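Local atomic coordinates of protein pelota homolog (Archaeoglobus fulgidus, PDB entry 3OBY), a protein that probably recognises stalled ribosomes, helps to release them and degrade damaged mRNA, and probably cleaves mRNA with a metal-dependent endoribonuclease activity of its Sm-fold N-terminal domain. Residues 279-284 / 336-341; 21-26 / 312-317; 286-291 / 327-332. All coordinates share one frame; numbering follows the deposited sequence.

Interaction 1 of 3, residues 279-284 / 336-341; sequences YRAIEV and ALLRFN
With CG anti to the carbonyl carbon (chi1 -66°) and its chain extended from CG to NE, Arg339 lays its guanidinium along the backbone of 280-283 just beyond a classic beta bulge, where strands 282-288 and 334-338 pair antiparallel in the eRF1 domain 3 sheet. At the bulge Glu283 and Val284 both face Leu337, whose O takes two N-H groups: Glu283 N at 3.0 Å, nearly along the C=O axis, and Val284 N at 3.2 Å. In return Leu337 N bonds Val284 O at 2.8 Å. Past the strand end Arg339 N holds Ala281 O at 2.9 Å. The long arginine suits this place because it spans several carbonyls: NH1 donates to Arg280 O at 2.9 Å from above the carbonyl plane, Ile282 O lies over one face of the guanidinium, and NH2 bonds Ser311 O. Arg280, with positive phi, closes helix 270-277 in a Schellman motif that leads the chain into the strand. Branched Ile282 and Leu338 run side by side toward that helix. Phe340 has CG in the crowded position between N and carbonyl carbon (chi1 49°), which swings the ring so that one face lies against Ala281 CB in a CH-pi contact, 3.8 Å from the ring centroid.

Interaction 2 of 3, residues 21-26 / 312-317; sequences TLDDLW and GGKVVI
This is a buried contact between domains: the start of helix 22-31, in the N-terminal Sm-fold domain, sits against strand 314-318, an outermost strand of the eRF1 domain 3 sheet. Helix segment 22-26 and strand segment 314-317 run at 116° with their axes 7.9 Å apart, so the helix crosses the strand obliquely and meets it chiefly at Ile317. The central bond joins a side chain to the backbone. Asp23 OD1 accepts from Ile317 N at 2.8 Å through its syn lone pair, and the bond is fairly straight. An aspartate suits this position because its short arm, with CG anti to the carbonyl carbon (chi1 -69°), brings a carboxylate to the strand while its second oxygen, OD2, makes a salt bridge to Arg245. Lys314, bent at its last torsion, brings NZ to 4.1 Å from Asp23 OD2, too far for a salt bridge, yet its charge probably also helps to stabilise the buried carboxylate. The helix begins with a capping box: Thr21 OG1 accepts from Asp24 N at 3.2 Å, and Asp24 OD1 receives a weak bond from Thr21 N besides those from Met1 N and Glu20 N. This cap satisfies an N-H of the first turn and probably steadies the turn that carries Leu22 and Asp23. Apolar groups flank the Asp23 bond. Ile317 sends its two branches to different residues, CG2 to Leu22 CB at 3.9 Å and CD1 to Trp26 CB at 3.6 Å, crossing both side chains at about a right angle. Trp26, with CG anti to the backbone N (chi1 -175°), extends its broad indole toward helix 301-310, packing on Leu305 and Glu309, while NE1 donates to Asp302 OD1; within its own domain the indole also meets the ring of Phe72.

Interaction 3 of 3, residues 286-291 / 327-332; sequences LVADEF and RLMSLG
A strand-to-helix junction in eRF1 domain 3, where strand 282-288 runs into helix 289-295, packs here against the C-terminal turn of helix 323-330. No hydrogen bond crosses between the segments; Leu328 and Met329 of helix 323-330 do most of the touching, against strand backbone, Ala288 and Glu290. Leu328, with CG anti to the backbone N (chi1 -178°), lays methyl CD2 over the strand backbone, 3.4 Å from Val287 C and 4.0 Å from Leu286 CB. A branched leucine fits this buried place, where it also packs on Ile253, Met318 and Ala335. Ala288 stands at the N-cap position of helix 289-295, and the thioether packs on its single methyl: Met329 SD lies 3.3 Å from Ala288 CB. Bent at both chi2 (-60°) and chi3 (-85°), the flexible methionine folds its tip toward the new helix and crosses Glu290 at about a right angle. The exposed Glu290 hydrogen-bonds through OE2 to Thr320 OG1. Gly332, whose positive phi suits a residue without a side chain, ends helix 323-330 in a Schellman motif and brings its O to 3.8 Å from Phe291 CE1. Near solvent, Met329 CE meets Glu290, 3.7 Å from its CB.

Overall arrangement
All three contacts meet on one mixed sheet of eRF1 domain 3. Interactions 1 and 3 use successive parts of strand 282-288 and stay within that domain, interaction 3 nested inside the chain loop that interaction 1 closes; interaction 2 instead joins the domain to the N-terminal Sm-fold domain through the neighbouring strand 314-318. Their chemistry follows their place: interaction 1 is ruled by backbone pairing and runs out to the surface at Tyr279 and Phe340, interaction 2 buries a carboxylate, probably charged, among apolar groups, and interaction 3, largely buried, is mainly apolar packing with no hydrogen bond between its segments. Adjacent strands couple them, with Glu283 O near Lys314 N and Val316 O near Val287 N, both probable hydrogen bonds at 2.9 Å.

Interaction 1 of 3, residues 279-284 / 336-341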
# COMPACT_ATOMS: atom_id res chain seq x y z
N TYR A 279 28.82 8.81 -1.16
CA TYR A 279 28.97 9.63 0.03
C TYR A 279 27.80 9.37 0.98
O TYR A 279 27.62 10.10 1.96
CB TYR A 279 29.01 11.12 -0.36
CG TYR A 279 30.15 11.48 -1.28
CD1 TYR A 279 31.48 11.43 -0.84
CD2 TYR A 279 29.92 11.86 -2.60
CE1 TYR A 279 32.53 11.75 -1.68
CE2 TYR A 279 30.97 12.18 -3.45
CZ TYR A 279 32.27 12.13 -2.99
OH TYR A 279 33.32 12.46 -3.82
N ARG A 280 27.03 8.34 0.69
CA ARG A 280 25.87 7.99 1.50
C ARG A 280 25.00 9.22 1.78
O ARG A 280 24.55 9.46 2.90
CB ARG A 280 26.32 7.34 2.81
CG ARG A 280 27.00 5.98 2.62
CD ARG A 280 26.03 4.93 2.07
NE ARG A 280 26.64 3.60 1.97
CZ ARG A 280 27.37 3.18 0.95
NH1 ARG A 280 27.89 1.96 0.96
NH2 ARG A 280 27.58 3.96 -0.10
N ALA A 281 24.77 9.99 0.72
CA ALA A 281 23.97 11.21 0.79
C ALA A 281 22.51 10.95 0.45
O ALA A 281 21.73 11.88 0.34
CB ALA A 281 24.53 12.23 -0.16
N ILE A 282 22.14 9.68 0.30
CA ILE A 282 20.76 9.37 -0.05
C ILE A 282 19.83 9.22 1.13
O ILE A 282 19.97 8.31 1.95
CB ILE A 282 20.67 8.10 -0.93
CG1 ILE A 282 21.19 8.39 -2.33
CG2 ILE A 282 19.22 7.66 -1.05
CD1 ILE A 282 22.64 8.81 -2.39
N GLU A 283 18.88 10.14 1.21
CA GLU A 283 17.87 10.15 2.25
C GLU A 283 16.73 9.28 1.72
O GLU A 283 16.27 8.36 2.38
CB GLU A 283 17.37 11.58 2.46
CG GLU A 283 16.36 11.77 3.58
CD GLU A 283 15.65 13.12 3.48
OE1 GLU A 283 14.62 13.21 2.77
OE2 GLU A 283 16.13 14.09 4.10
N VAL A 284 16.29 9.58 0.50
CA VAL A 284 15.20 8.85 -0.11
C VAL A 284 15.55 8.45 -1.52
O VAL A 284 15.76 9.31 -2.36
CB VAL A 284 13.92 9.70 -0.16
CG1 VAL A 284 12.76 8.86 -0.65
CG2 VAL A 284 13.63 10.29 1.21
N ALA A 336 17.11 10.35 -6.49
CA ALA A 336 17.24 10.38 -5.04
C ALA A 336 17.14 11.78 -4.45
O ALA A 336 17.57 12.75 -5.06
CB ALA A 336 18.57 9.76 -4.63
N LEU A 337 16.56 11.86 -3.27
CA LEU A 337 16.45 13.11 -2.54
C LEU A 337 17.64 13.04 -1.56
O LEU A 337 17.73 12.13 -0.74
CB LEU A 337 15.11 13.19 -1.81
CG LEU A 337 13.89 13.12 -2.74
CD1 LEU A 337 12.61 13.39 -1.94
CD2 LEU A 337 14.02 14.13 -3.86
N LEU A 338 18.56 14.00 -1.68
CA LEU A 338 19.79 14.01 -0.87
C LEU A 338 19.77 14.74 0.46
O LEU A 338 18.94 15.61 0.71
CB LEU A 338 20.93 14.56 -1.72
CG LEU A 338 21.09 13.90 -3.10
CD1 LEU A 338 22.25 14.53 -3.83
CD2 LEU A 338 21.33 12.40 -2.93
N ARG A 339 20.73 14.37 1.31
CA ARG A 339 20.92 14.95 2.65
C ARG A 339 21.78 16.20 2.52
O ARG A 339 21.80 17.05 3.40
CB ARG A 339 21.63 13.95 3.55
CG ARG A 339 20.82 12.72 3.85
CD ARG A 339 21.66 11.55 4.32
NE ARG A 339 20.79 10.50 4.83
CZ ARG A 339 21.16 9.25 5.07
NH1 ARG A 339 22.41 8.88 4.84
NH2 ARG A 339 20.28 8.38 5.54
N PHE A 340 22.50 16.27 1.41
CA PHE A 340 23.39 17.39 1.11
C PHE A 340 23.86 17.28 -0.34
O PHE A 340 23.81 16.20 -0.92
CB PHE A 340 24.60 17.36 2.05
CG PHE A 340 25.27 16.02 2.15
CD1 PHE A 340 25.04 15.20 3.25
CD2 PHE A 340 26.14 15.59 1.15
CE1 PHE A 340 25.68 13.97 3.37
CE2 PHE A 340 26.79 14.36 1.26
CZ PHE A 340 26.55 13.54 2.38
N ASN A 341 24.32 18.39 -0.90
CA ASN A 341 24.79 18.39 -2.28
C ASN A 341 26.04 17.53 -2.37
O ASN A 341 26.67 17.26 -1.35
CB ASN A 341 25.11 19.81 -2.74
CG ASN A 341 23.89 20.71 -2.75
OD1 ASN A 341 22.91 20.43 -3.44
ND2 ASN A 341 23.94 21.79 -1.98

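Interaction 2 of 3, residues 21-26 / 312-317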
# COMPACT_ATOMS: atom_id res chain seq x y z
N THR A 21 2.43 -3.25 -1.60
CA THR A 21 3.22 -2.41 -2.48
C THR A 21 4.46 -3.14 -2.97
O THR A 21 4.86 -4.16 -2.41
CB THR A 21 3.68 -1.13 -1.75
OG1 THR A 21 4.58 -1.47 -0.69
CG2 THR A 21 2.49 -0.41 -1.18
N LEU A 22 5.07 -2.60 -4.02
CA LEU A 22 6.28 -3.20 -4.56
C LEU A 22 7.38 -3.12 -3.50
O LEU A 22 8.29 -3.96 -3.48
CB LEU A 22 6.68 -2.50 -5.85
CG LEU A 22 5.62 -2.61 -6.97
CD1 LEU A 22 6.15 -1.98 -8.24
CD2 LEU A 22 5.27 -4.06 -7.21
N ASP A 23 7.29 -2.13 -2.60
CA ASP A 23 8.25 -1.97 -1.50
C ASP A 23 8.15 -3.24 -0.65
O ASP A 23 9.16 -3.88 -0.33
CB ASP A 23 7.87 -0.79 -0.60
CG ASP A 23 8.04 0.56 -1.28
OD1 ASP A 23 8.26 0.61 -2.50
OD2 ASP A 23 7.94 1.59 -0.58
N ASP A 24 6.92 -3.57 -0.28
CA ASP A 24 6.63 -4.73 0.54
C ASP A 24 7.16 -5.99 -0.13
O ASP A 24 7.91 -6.76 0.47
CB ASP A 24 5.11 -4.88 0.74
CG ASP A 24 4.52 -3.82 1.67
OD1 ASP A 24 3.27 -3.68 1.66
OD2 ASP A 24 5.27 -3.16 2.41
N LEU A 25 6.77 -6.19 -1.38
CA LEU A 25 7.20 -7.35 -2.14
C LEU A 25 8.72 -7.45 -2.18
O LEU A 25 9.29 -8.54 -2.05
CB LEU A 25 6.64 -7.27 -3.56
CG LEU A 25 6.56 -8.62 -4.28
CD1 LEU A 25 5.68 -9.56 -3.48
CD2 LEU A 25 6.01 -8.43 -5.69
N TRP A 26 9.38 -6.31 -2.35
CA TRP A 26 10.83 -6.28 -2.39
C TRP A 26 11.42 -6.68 -1.03
O TRP A 26 12.41 -7.42 -0.97
CB TRP A 26 11.32 -4.88 -2.78
CG TRP A 26 12.79 -4.80 -2.95
CD1 TRP A 26 13.50 -5.13 -4.06
CD2 TRP A 26 13.75 -4.43 -1.96
NE1 TRP A 26 14.85 -5.00 -3.83
CE2 TRP A 26 15.03 -4.56 -2.54
CE3 TRP A 26 13.65 -4.00 -0.62
CZ2 TRP A 26 16.21 -4.29 -1.84
CZ3 TRP A 26 14.83 -3.72 0.07
CH2 TRP A 26 16.09 -3.87 -0.54
N GLY A 312 20.26 4.19 6.76
CA GLY A 312 19.14 5.01 7.21
C GLY A 312 18.28 5.60 6.11
O GLY A 312 17.37 6.38 6.38
N GLY A 313 18.57 5.24 4.86
CA GLY A 313 17.79 5.77 3.75
C GLY A 313 16.51 5.01 3.51
O GLY A 313 16.37 3.87 3.92
N LYS A 314 15.55 5.64 2.84
CA LYS A 314 14.29 4.99 2.54
C LYS A 314 14.22 4.68 1.04
O LYS A 314 14.63 5.48 0.21
CB LYS A 314 13.12 5.91 2.92
CG LYS A 314 11.74 5.27 2.74
CD LYS A 314 10.63 6.31 2.86
CE LYS A 314 9.26 5.66 3.06
NZ LYS A 314 8.94 4.62 2.04
N VAL A 315 13.69 3.50 0.71
CA VAL A 315 13.55 3.12 -0.68
C VAL A 315 12.08 3.23 -1.06
O VAL A 315 11.20 2.88 -0.29
CB VAL A 315 14.00 1.65 -0.92
CG1 VAL A 315 13.88 1.31 -2.41
CG2 VAL A 315 15.44 1.45 -0.43
N VAL A 316 11.82 3.75 -2.26
CA VAL A 316 10.46 3.89 -2.75
C VAL A 316 10.40 3.34 -4.18
O VAL A 316 10.93 3.94 -5.11
CB VAL A 316 10.02 5.38 -2.76
CG1 VAL A 316 8.69 5.52 -3.47
CG2 VAL A 316 9.90 5.90 -1.32
N ILE A 317 9.76 2.18 -4.33
CA ILE A 317 9.65 1.56 -5.65
C ILE A 317 8.29 1.88 -6.25
O ILE A 317 7.26 1.43 -5.74
CB ILE A 317 9.81 0.02 -5.58
CG1 ILE A 317 11.10 -0.35 -4.86
CG2 ILE A 317 9.85 -0.55 -7.00
CD1 ILE A 317 11.26 -1.82 -4.63

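Interaction 3 of 3, residues 286-291 / 327-332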
# COMPACT_ATOMS: atom_id res chain seq x y z
N LEU A 286 14.41 6.88 -4.97
CA LEU A 286 13.19 6.65 -5.74
C LEU A 286 13.53 5.79 -6.97
O LEU A 286 14.43 6.13 -7.72
CB LEU A 286 12.59 7.98 -6.20
CG LEU A 286 12.32 9.07 -5.17
CD1 LEU A 286 11.70 10.25 -5.91
CD2 LEU A 286 11.39 8.57 -4.06
N VAL A 287 12.80 4.70 -7.18
CA VAL A 287 13.12 3.83 -8.32
C VAL A 287 11.90 3.27 -9.03
O VAL A 287 10.90 2.93 -8.41
CB VAL A 287 14.04 2.65 -7.88
CG1 VAL A 287 13.27 1.68 -6.98
CG2 VAL A 287 14.61 1.95 -9.09
N ALA A 288 11.99 3.19 -10.36
CA ALA A 288 10.89 2.66 -11.17
C ALA A 288 11.03 1.14 -11.28
O ALA A 288 12.12 0.62 -11.48
CB ALA A 288 10.89 3.28 -12.56
N ASP A 289 9.91 0.44 -11.14
CA ASP A 289 9.93 -1.01 -11.19
C ASP A 289 10.61 -1.53 -12.45
O ASP A 289 11.39 -2.49 -12.39
CB ASP A 289 8.51 -1.58 -11.05
CG ASP A 289 7.58 -1.16 -12.17
OD1 ASP A 289 7.83 -0.13 -12.82
OD2 ASP A 289 6.58 -1.87 -12.39
N GLU A 290 10.36 -0.89 -13.59
CA GLU A 290 10.98 -1.32 -14.84
C GLU A 290 12.49 -1.25 -14.74
O GLU A 290 13.21 -2.10 -15.27
CB GLU A 290 10.53 -0.45 -16.01
CG GLU A 290 9.21 -0.83 -16.64
CD GLU A 290 8.86 0.07 -17.81
OE1 GLU A 290 9.78 0.37 -18.61
OE2 GLU A 290 7.68 0.46 -17.94
N PHE A 291 12.98 -0.22 -14.06
CA PHE A 291 14.41 -0.03 -13.90
C PHE A 291 15.02 -1.22 -13.19
O PHE A 291 16.05 -1.75 -13.62
CB PHE A 291 14.69 1.24 -13.11
CG PHE A 291 16.15 1.56 -12.96
CD1 PHE A 291 16.84 2.18 -13.99
CD2 PHE A 291 16.84 1.26 -11.78
CE1 PHE A 291 18.19 2.51 -13.85
CE2 PHE A 291 18.18 1.58 -11.63
CZ PHE A 291 18.86 2.21 -12.67
N ARG A 327 6.76 9.11 -14.87
CA ARG A 327 7.53 10.34 -14.78
C ARG A 327 8.95 9.97 -14.38
O ARG A 327 9.92 10.39 -15.00
CB ARG A 327 6.94 11.30 -13.73
CG ARG A 327 5.50 11.77 -13.97
CD ARG A 327 5.33 12.50 -15.28
NE ARG A 327 5.09 11.60 -16.40
CZ ARG A 327 3.89 11.11 -16.74
NH1 ARG A 327 3.77 10.30 -17.77
NH2 ARG A 327 2.82 11.45 -16.04
N LEU A 328 9.07 9.17 -13.33
CA LEU A 328 10.39 8.78 -12.84
C LEU A 328 11.27 8.17 -13.95
O LEU A 328 12.47 8.44 -14.03
CB LEU A 328 10.24 7.81 -11.66
CG LEU A 328 11.55 7.34 -11.01
CD1 LEU A 328 12.44 8.55 -10.72
CD2 LEU A 328 11.25 6.57 -9.72
N MET A 329 10.66 7.35 -14.80
CA MET A 329 11.38 6.72 -15.91
C MET A 329 11.90 7.79 -16.85
O MET A 329 13.03 7.73 -17.32
CB MET A 329 10.46 5.79 -16.71
CG MET A 329 10.18 4.45 -16.08
SD MET A 329 11.66 3.44 -15.81
CE MET A 329 11.86 2.67 -17.37
N SER A 330 11.05 8.78 -17.12
CA SER A 330 11.44 9.87 -18.00
C SER A 330 12.71 10.54 -17.50
O SER A 330 13.46 11.08 -18.30
CB SER A 330 10.30 10.89 -18.11
OG SER A 330 9.27 10.38 -18.92
N LEU A 331 12.95 10.50 -16.20
CA LEU A 331 14.15 11.10 -15.62
C LEU A 331 15.31 10.13 -15.44
O LEU A 331 16.29 10.44 -14.77
CB LEU A 331 13.83 11.73 -14.27
CG LEU A 331 12.97 12.99 -14.34
CD1 LEU A 331 12.51 13.40 -12.95
CD2 LEU A 331 13.78 14.08 -15.00
N GLY A 332 15.20 8.94 -16.04
CA GLY A 332 16.28 7.98 -15.90
C GLY A 332 15.94 6.71 -15.14
O GLY A 332 16.80 5.85 -14.97